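Local coordinates for latency-associated nuclear antigen (Murid herpesvirus 4, PDB 4BLG), which probably binds viral DNA through this C-terminal domain, the part of the latency protein that the chain represents, at residues Q13-R16 and R17-V21; A105-E108 and K109-S113. All coordinates share one frame; numbering follows the deposited sequence.

Interaction 1 (13-16 with 17-21) takes in nearly all of helix 13-22, the first helix of the chain, and interaction 2 (105-108 with 109-113) spans the C-terminal end of helix 93-110 and the start of the loop that follows. Both are local. Interaction 1 is partly buried, with Met15 and Leu19 turned into the protein, whereas interaction 2 lies largely at the surface, with Cys107 as its buried residue. An amide-guanidinium stack and a backbone N-H holding one phosphate mark the first; an aromatic pair, a salt bridge and side-chain donors to two phosphates, the second. They meet where His18 CD2 comes 3.5 Å from Tyr106 CD2, and share one phosphate ion, probably from the crystallisation liquor.

Interaction 1: residues Q13-R16 and R17-V21; sequences QGMR and RHLQV. With PO4 (phosphate ion), chain E.
Residues 13-16 and 17-21 run on as successive turns of one helix, 13-22, and four i to i+4 backbone bonds tie them together: Arg17 N to Gln13 O, His18 N to Gly14 O, Leu19 N to Met15 O and Gln20 N to Arg16 O. On the outer side the extended chains of Gln13 and Arg17 lie alongside each other and point the same way. A chi1 of 177° swings Gln13 CG opposite the backbone N, and the last torsion turns the amide flat onto one face of the Arg17 guanidinium. The planes are only 8° apart, with Gln13 NE2 over the centre, 3.4 Å from Arg17 CZ: a stack, in which NE2 and NH1, both donors, do not bond to each other. This first helix of the LANA1-like DNA-binding domain lies against helices 48-57 and 93-110. Its inward side carries Met15 and Leu19, with Met15 CG 4.0 Å from Leu19 CD1; Met15 also reaches Leu54, and Leu19 reaches Val102. In the first turn, where backbone N-H groups lack a helical carbonyl partner and commonly hold anions, Met15 N gives a nearly straight hydrogen bond (172°) to O2 of the chain E phosphate, 2.7 Å away. Lys53 NZ also binds this ion.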
loop_
_atom_site.group_PDB
_atom_site.type_symbol
_atom_site.label_atom_id
_atom_site.label_comp_id
_atom_site.label_asym_id
_atom_site.label_seq_id
_atom_site.Cartn_x
_atom_site.Cartn_y
_atom_site.Cartn_z
ATOM N N GLN A 13 -23.198 5.208 8.575
ATOM C CA GLN A 13 -24.171 4.138 8.455
ATOM C C GLN A 13 -24.685 4.072 7.032
ATOM O O GLN A 13 -24.915 2.991 6.519
ATOM C CB GLN A 13 -25.340 4.343 9.412
ATOM C CG GLN A 13 -26.414 3.287 9.274
ATOM C CD GLN A 13 -27.611 3.569 10.140
ATOM O OE1 GLN A 13 -27.619 3.246 11.324
ATOM N NE2 GLN A 13 -28.633 4.179 9.556
ATOM N N GLY A 14 -24.864 5.231 6.403
ATOM C CA GLY A 14 -25.346 5.290 5.035
ATOM C C GLY A 14 -24.433 4.561 4.061
ATOM O O GLY A 14 -24.833 3.622 3.381
ATOM N N MET A 15 -23.182 4.978 3.983
ATOM C CA MET A 15 -22.278 4.306 3.066
ATOM C C MET A 15 -22.134 2.821 3.410
ATOM O O MET A 15 -22.052 1.984 2.516
ATOM C CB MET A 15 -20.915 4.972 3.042
ATOM C CG MET A 15 -19.949 4.219 2.152
ATOM S SD MET A 15 -18.471 5.137 1.742
ATOM C CE MET A 15 -18.003 4.293 0.228
ATOM N N ARG A 16 -22.122 2.491 4.697
ATOM C CA ARG A 16 -21.963 1.098 5.114
ATOM C C ARG A 16 -23.105 0.224 4.586
ATOM O O ARG A 16 -22.891 -0.834 3.979
ATOM C CB ARG A 16 -21.861 1.006 6.644
ATOM C CG ARG A 16 -20.463 1.346 7.169
ATOM C CD ARG A 16 -20.318 1.114 8.668
ATOM N NE ARG A 16 -21.009 2.122 9.470
ATOM C CZ ARG A 16 -22.163 1.936 10.112
ATOM N NH1 ARG A 16 -22.801 0.772 10.066
ATOM N NH2 ARG A 16 -22.688 2.931 10.812
ATOM N N ARG A 17 -24.326 0.697 4.789
ATOM C CA ARG A 17 -25.487 -0.068 4.413
ATOM C C ARG A 17 -25.486 -0.206 2.898
ATOM O O ARG A 17 -25.782 -1.273 2.359
ATOM C CB ARG A 17 -26.769 0.594 4.939
ATOM C CG ARG A 17 -26.925 0.497 6.458
ATOM C CD ARG A 17 -28.196 1.167 6.976
ATOM N NE ARG A 17 -28.509 0.717 8.329
ATOM C CZ ARG A 17 -29.648 0.961 8.973
ATOM N NH1 ARG A 17 -30.621 1.667 8.406
ATOM N NH2 ARG A 17 -29.821 0.489 10.200
ATOM N N HIS A 18 -25.097 0.866 2.218
ATOM C CA HIS A 18 -25.068 0.847 0.774
ATOM C C HIS A 18 -24.192 -0.303 0.312
ATOM O O HIS A 18 -24.632 -1.141 -0.466
ATOM C CB HIS A 18 -24.546 2.159 0.195
ATOM C CG HIS A 18 -24.266 2.081 -1.274
ATOM N ND1 HIS A 18 -25.260 2.145 -2.229
ATOM C CD2 HIS A 18 -23.110 1.900 -1.951
ATOM C CE1 HIS A 18 -24.723 2.025 -3.429
ATOM N NE2 HIS A 18 -23.420 1.879 -3.288
ATOM N N LEU A 19 -22.955 -0.337 0.811
ATOM C CA LEU A 19 -21.990 -1.337 0.388
ATOM C C LEU A 19 -22.481 -2.757 0.650
ATOM O O LEU A 19 -22.299 -3.635 -0.196
ATOM C CB LEU A 19 -20.616 -1.107 1.053
ATOM C CG LEU A 19 -19.898 0.196 0.678
ATOM C CD1 LEU A 19 -18.692 0.423 1.571
ATOM C CD2 LEU A 19 -19.466 0.187 -0.784
ATOM N N GLN A 20 -23.101 -2.990 1.804
ATOM C CA GLN A 20 -23.567 -4.337 2.134
ATOM C C GLN A 20 -24.748 -4.790 1.302
ATOM O O GLN A 20 -24.903 -5.979 1.069
ATOM C CB GLN A 20 -24.004 -4.420 3.590
ATOM C CG GLN A 20 -23.064 -3.806 4.591
ATOM C CD GLN A 20 -23.370 -4.294 5.980
ATOM O OE1 GLN A 20 -24.293 -5.089 6.170
ATOM N NE2 GLN A 20 -22.614 -3.825 6.965
ATOM N N VAL A 21 -25.605 -3.860 0.893
ATOM C CA VAL A 21 -26.746 -4.238 0.068
ATOM C C VAL A 21 -26.248 -4.480 -1.354
ATOM O O VAL A 21 -26.670 -5.412 -2.028
ATOM C CB VAL A 21 -27.854 -3.165 0.069
ATOM C CG1 VAL A 21 -28.931 -3.533 -0.939
ATOM C CG2 VAL A 21 -28.456 -3.018 1.466
HETATM P P PO4 E . -22.993 8.460 4.820
HETATM O O1 PO4 E . -22.504 8.689 3.410
HETATM O O2 PO4 E . -22.432 7.160 5.344
HETATM O O3 PO4 E . -22.536 9.598 5.701
HETATM O O4 PO4 E . -24.502 8.395 4.824
#

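Interaction 2: residues A105-E108 and K109-S113; sequences AYCE and KYHSS. With PO4 (phosphate ion), chain C; PO4 (phosphate ion), chain E.
This is a local, largely surface contact at the C-terminal end of helix 93-110, where the chain leaves the helix before strand 115-122, an outermost strand, within this chain, of the antiparallel sheet in this LANA1-like DNA-binding domain. The carbonyl of Tyr106 takes two backbone donors. Tyr110 N, in the i+4 position and 3.1 Å from Tyr106 O, approaches in the carbonyl plane, whereas Lys109 N, at the same distance from that oxygen, comes from above the plane. His111 is the first residue to leave helical angles, and its ring reaches the phosphate beside the loop.

The side chains of Tyr106 and Tyr110 cross at about a right angle and form an edge-to-face pair, with centroids 5.0 Å apart and planes at 53°. Tyr110 CD2 is the edge atom; it stands over the centre of the Tyr106 ring, 3.8 Å from Tyr106 CZ. With CG anti to the backbone N (chi1 -170°), the Tyr106 ring runs out toward helix 13-22, and its hydroxyl reaches the phosphate shared with that helix: Tyr106 OH donates to O1 at 2.7 Å. Tyr110 itself is backed by its neighbour, as Lys109 CB packs over the centre of one face of its ring.

On the outer surface Glu108 and Lys109 run side by side, both chains bent, and close a salt bridge of 2.9 Å between Glu108 OE2 and Lys109 NZ. Inward, Cys107 CB rests 3.8 Å from His111 CB. The second phosphate, also probably from the crystallisation liquor, is bound by Thr50 and His47 as well; His111 meets it edge-on, with ND1 donating to O3 at 2.8 Å and 153°.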
loop_
_atom_site.group_PDB
_atom_site.type_symbol
_atom_site.label_atom_id
_atom_site.label_comp_id
_atom_site.label_asym_id
_atom_site.label_seq_id
_atom_site.Cartn_x
_atom_site.Cartn_y
_atom_site.Cartn_z
ATOM N N ALA A 105 -18.730 3.674 -7.781
ATOM C CA ALA A 105 -20.080 4.081 -8.174
ATOM C C ALA A 105 -20.635 5.026 -7.114
ATOM O O ALA A 105 -21.172 6.089 -7.434
ATOM C CB ALA A 105 -20.987 2.879 -8.354
ATOM N N TYR A 106 -20.504 4.649 -5.846
ATOM C CA TYR A 106 -20.924 5.558 -4.772
ATOM C C TYR A 106 -20.167 6.907 -4.816
ATOM O O TYR A 106 -20.783 7.980 -4.852
ATOM C CB TYR A 106 -20.761 4.876 -3.407
ATOM C CG TYR A 106 -21.383 5.620 -2.236
ATOM C CD1 TYR A 106 -20.658 6.554 -1.517
ATOM C CD2 TYR A 106 -22.696 5.373 -1.845
ATOM C CE1 TYR A 106 -21.220 7.232 -0.441
ATOM C CE2 TYR A 106 -23.264 6.044 -0.774
ATOM C CZ TYR A 106 -22.517 6.972 -0.074
ATOM O OH TYR A 106 -23.067 7.647 0.994
ATOM N N CYS A 107 -18.835 6.853 -4.853
ATOM C CA CYS A 107 -18.007 8.063 -4.764
ATOM C C CYS A 107 -18.154 8.981 -5.961
ATOM O O CYS A 107 -17.942 10.188 -5.854
ATOM C CB CYS A 107 -16.524 7.702 -4.614
ATOM S SG CYS A 107 -16.142 6.897 -3.081
ATOM N N GLU A 108 -18.504 8.404 -7.103
ATOM C CA GLU A 108 -18.685 9.165 -8.326
ATOM C C GLU A 108 -19.767 10.227 -8.130
ATOM O O GLU A 108 -19.744 11.277 -8.773
ATOM C CB GLU A 108 -19.063 8.225 -9.472
ATOM C CG GLU A 108 -19.389 8.922 -10.774
ATOM C CD GLU A 108 -20.748 8.525 -11.304
ATOM O OE1 GLU A 108 -20.899 7.362 -11.736
ATOM O OE2 GLU A 108 -21.670 9.370 -11.272
ATOM N N LYS A 109 -20.709 9.953 -7.231
ATOM C CA LYS A 109 -21.779 10.902 -6.924
ATOM C C LYS A 109 -21.445 11.732 -5.694
ATOM O O LYS A 109 -21.699 12.932 -5.664
ATOM C CB LYS A 109 -23.098 10.177 -6.660
ATOM C CG LYS A 109 -23.627 9.412 -7.843
ATOM C CD LYS A 109 -24.273 10.358 -8.855
ATOM C CE LYS A 109 -24.649 9.637 -10.136
ATOM N NZ LYS A 109 -24.384 10.486 -11.323
ATOM N N TYR A 110 -20.899 11.076 -4.673
ATOM C CA TYR A 110 -20.737 11.713 -3.364
ATOM C C TYR A 110 -19.305 12.053 -2.945
ATOM O O TYR A 110 -19.103 12.754 -1.949
ATOM C CB TYR A 110 -21.418 10.841 -2.312
ATOM C CG TYR A 110 -22.842 10.591 -2.705
ATOM C CD1 TYR A 110 -23.729 11.647 -2.823
ATOM C CD2 TYR A 110 -23.292 9.317 -3.018
ATOM C CE1 TYR A 110 -25.024 11.445 -3.211
ATOM C CE2 TYR A 110 -24.593 9.107 -3.409
ATOM C CZ TYR A 110 -25.452 10.179 -3.508
ATOM O OH TYR A 110 -26.757 9.994 -3.890
ATOM N N HIS A 111 -18.318 11.579 -3.698
ATOM C CA HIS A 111 -16.913 11.847 -3.366
ATOM C C HIS A 111 -16.050 11.823 -4.609
ATOM O O HIS A 111 -15.236 10.916 -4.786
ATOM C CB HIS A 111 -16.377 10.797 -2.396
ATOM C CG HIS A 111 -17.098 10.758 -1.089
ATOM N ND1 HIS A 111 -17.031 11.777 -0.163
ATOM C CD2 HIS A 111 -17.889 9.805 -0.543
ATOM C CE1 HIS A 111 -17.761 11.461 0.890
ATOM N NE2 HIS A 111 -18.291 10.268 0.685
ATOM N N SER A 112 -16.229 12.826 -5.457
ATOM C CA SER A 112 -15.560 12.876 -6.751
ATOM C C SER A 112 -14.035 12.977 -6.644
ATOM O O SER A 112 -13.329 12.772 -7.631
ATOM C CB SER A 112 -16.094 14.060 -7.546
ATOM O OG SER A 112 -15.989 15.247 -6.781
ATOM N N SER A 113 -13.527 13.301 -5.459
ATOM C CA SER A 113 -12.074 13.382 -5.259
ATOM C C SER A 113 -11.400 12.009 -5.196
ATOM O O SER A 113 -10.174 11.910 -5.258
ATOM C CB SER A 113 -11.756 14.114 -3.956
ATOM O OG SER A 113 -11.715 13.200 -2.869
HETATM P P PO4 C . -14.762 14.544 -1.807
HETATM O O1 PO4 C . -14.726 15.968 -2.285
HETATM O O2 PO4 C . -13.666 14.362 -0.795
HETATM O O3 PO4 C . -16.092 14.269 -1.158
HETATM O O4 PO4 C . -14.508 13.592 -2.954
HETATM P P PO4 E . -22.993 8.460 4.820
HETATM O O1 PO4 E . -22.504 8.689 3.410
HETATM O O2 PO4 E . -22.432 7.160 5.344
HETATM O O3 PO4 E . -22.536 9.598 5.701
HETATM O O4 PO4 E . -24.502 8.395 4.824
#